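Local coordinates for cobalamin biosynthesis protein CobN (Mycobacterium tuberculosis, PDB 7C6O), which is the large, catalytic subunit of cobaltochelatase, which probably inserts cobalt into the corrin ring during cobalamin biosynthesis, at residues A1058-R1064 with Y1096-T1101. Sequence-based numbering, arbitrary orientation. Where two conformers were deposited one is given.
Sequences AKNTDTR and YIGDNT
Strands ending at T1061 and D1099 run parallel, A1058 beside Y1096 through T1061 beside D1099, as the two strands of a beta-alpha-beta unit whose crossover holds helix 1072-1089. K1059 N gives to Y1096 O (3.2 Å), G1098 N to K1059 O (2.9 Å) and T1061 N to G1098 O (2.8 Å). Just past D1099, N1100 N reaches T1061 O from above its carbonyl plane, a more bent bond (137° at the hydrogen). G1098, without a side chain, lets N1060 OD1 settle 3.2 Å from G1098 CA, while N1060 ND2 bonds to D897 and E900. On the face of T1061 and I1097 the methyls T1061 CG2 and I1097 CG2 touch at 3.7 Å.

Polar side chains join the loops. R1064, its chain bent at chi2 (-75°), brings NH2 to D1099 OD2 in a salt bridge of 3.0 Å, the two flat groups turned 73° apart; T1101 CG2 sits over the centre of one guanidinium face. D1099 OD1 accepts T1101 N, closing an Asx turn, and also T1101 OG1; together they hold the carboxylate. One water links R1064 NE to T1101 OG1. N1100 ND2 bonds to D896.

R1107 and R1109 of the adjoining strand also pair with D1099 OD2, so this buried carboxylate, met by three arginines at OD2, probably stays ionised and links the loop after T1061 to the neighbouring edge strand 1107-1110.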
# COMPACT_ATOMS: atom_id res chain seq x y z
N ALA A 1058 -17.39 2.08 -13.15
CA ALA A 1058 -16.49 3.22 -13.06
C ALA A 1058 -15.15 2.81 -12.46
O ALA A 1058 -15.07 1.94 -11.59
CB ALA A 1058 -17.11 4.34 -12.23
N LYS A 1059 -14.09 3.46 -12.94
CA LYS A 1059 -12.76 3.37 -12.37
C LYS A 1059 -12.13 4.75 -12.45
O LYS A 1059 -12.30 5.45 -13.45
CB LYS A 1059 -11.88 2.34 -13.10
CG LYS A 1059 -10.48 2.21 -12.51
CD LYS A 1059 -10.53 1.66 -11.10
CE LYS A 1059 -9.15 1.61 -10.44
NZ LYS A 1059 -8.68 2.94 -9.95
N ASN A 1060 -11.41 5.14 -11.41
CA ASN A 1060 -10.80 6.46 -11.38
C ASN A 1060 -9.31 6.37 -11.67
O ASN A 1060 -8.63 5.45 -11.22
CB ASN A 1060 -11.05 7.14 -10.03
CG ASN A 1060 -12.53 7.42 -9.79
OD1 ASN A 1060 -13.27 7.71 -10.73
ND2 ASN A 1060 -12.96 7.31 -8.54
N THR A 1061 -8.82 7.33 -12.46
CA THR A 1061 -7.40 7.46 -12.77
C THR A 1061 -6.89 8.67 -11.99
O THR A 1061 -7.22 9.81 -12.31
CB THR A 1061 -7.17 7.64 -14.27
OG1 THR A 1061 -7.87 8.81 -14.72
CG2 THR A 1061 -7.68 6.43 -15.03
N ASP A 1062 -6.07 8.41 -10.97
CA ASP A 1062 -5.65 9.44 -10.03
C ASP A 1062 -4.18 9.82 -10.15
O ASP A 1062 -3.74 10.74 -9.46
CB ASP A 1062 -5.94 8.97 -8.60
CG ASP A 1062 -5.61 7.50 -8.39
OD1 ASP A 1062 -4.75 6.96 -9.12
OD2 ASP A 1062 -6.22 6.88 -7.50
N THR A 1063 -3.41 9.13 -10.98
CA THR A 1063 -1.99 9.44 -11.12
C THR A 1063 -1.63 9.49 -12.60
O THR A 1063 -2.19 8.76 -13.42
CB THR A 1063 -1.12 8.40 -10.35
OG1 THR A 1063 -0.05 9.08 -9.68
CG2 THR A 1063 -0.55 7.35 -11.28
N ARG A 1064 -0.72 10.40 -12.94
CA ARG A 1064 -0.35 10.65 -14.33
C ARG A 1064 0.88 9.87 -14.78
O ARG A 1064 1.14 9.80 -15.98
CB ARG A 1064 -0.11 12.15 -14.56
CG ARG A 1064 -1.35 12.92 -14.95
CD ARG A 1064 -1.73 12.65 -16.40
NE ARG A 1064 -3.09 13.09 -16.69
CZ ARG A 1064 -4.09 12.26 -16.99
NH1 ARG A 1064 -3.88 10.96 -17.06
NH2 ARG A 1064 -5.30 12.75 -17.23
N TYR A 1096 -17.25 4.22 -17.46
CA TYR A 1096 -16.72 5.57 -17.32
C TYR A 1096 -15.37 5.54 -16.62
O TYR A 1096 -15.10 4.67 -15.78
CB TYR A 1096 -17.66 6.47 -16.51
CG TYR A 1096 -18.95 6.86 -17.19
CD1 TYR A 1096 -19.23 6.46 -18.49
CD2 TYR A 1096 -19.89 7.64 -16.52
CE1 TYR A 1096 -20.42 6.82 -19.11
CE2 TYR A 1096 -21.08 8.01 -17.13
CZ TYR A 1096 -21.34 7.60 -18.42
OH TYR A 1096 -22.52 7.96 -19.02
N ILE A 1097 -14.54 6.52 -16.95
CA ILE A 1097 -13.28 6.79 -16.26
C ILE A 1097 -13.44 8.13 -15.54
O ILE A 1097 -13.72 9.15 -16.18
CB ILE A 1097 -12.09 6.83 -17.23
CG1 ILE A 1097 -11.78 5.43 -17.77
CG2 ILE A 1097 -10.87 7.44 -16.56
CD1 ILE A 1097 -11.26 4.48 -16.72
N GLY A 1098 -13.26 8.12 -14.23
CA GLY A 1098 -13.21 9.36 -13.49
C GLY A 1098 -11.79 9.88 -13.40
O GLY A 1098 -10.91 9.19 -12.86
N ASP A 1099 -11.53 11.07 -13.93
CA ASP A 1099 -10.18 11.63 -13.97
C ASP A 1099 -10.00 12.53 -12.75
O ASP A 1099 -10.46 13.68 -12.75
CB ASP A 1099 -9.95 12.38 -15.27
CG ASP A 1099 -8.50 12.84 -15.44
OD1 ASP A 1099 -7.71 12.73 -14.49
OD2 ASP A 1099 -8.16 13.32 -16.55
N ASN A 1100 -9.33 12.02 -11.72
CA ASN A 1100 -8.95 12.82 -10.56
C ASN A 1100 -7.44 12.98 -10.47
O ASN A 1100 -6.86 13.02 -9.38
CB ASN A 1100 -9.53 12.23 -9.27
CG ASN A 1100 -9.10 10.79 -9.01
OD1 ASN A 1100 -8.87 10.02 -9.93
ND2 ASN A 1100 -9.03 10.43 -7.73
N THR A 1101 -6.77 13.09 -11.62
CA THR A 1101 -5.36 13.48 -11.62
C THR A 1101 -5.20 14.93 -11.19
O THR A 1101 -4.15 15.30 -10.65
CB THR A 1101 -4.74 13.27 -13.00
OG1 THR A 1101 -5.49 14.00 -13.99
CG2 THR A 1101 -4.71 11.79 -13.37
O HOH W 1 -8.79 7.65 -6.62
O HOH W 2 -3.70 15.41 -15.76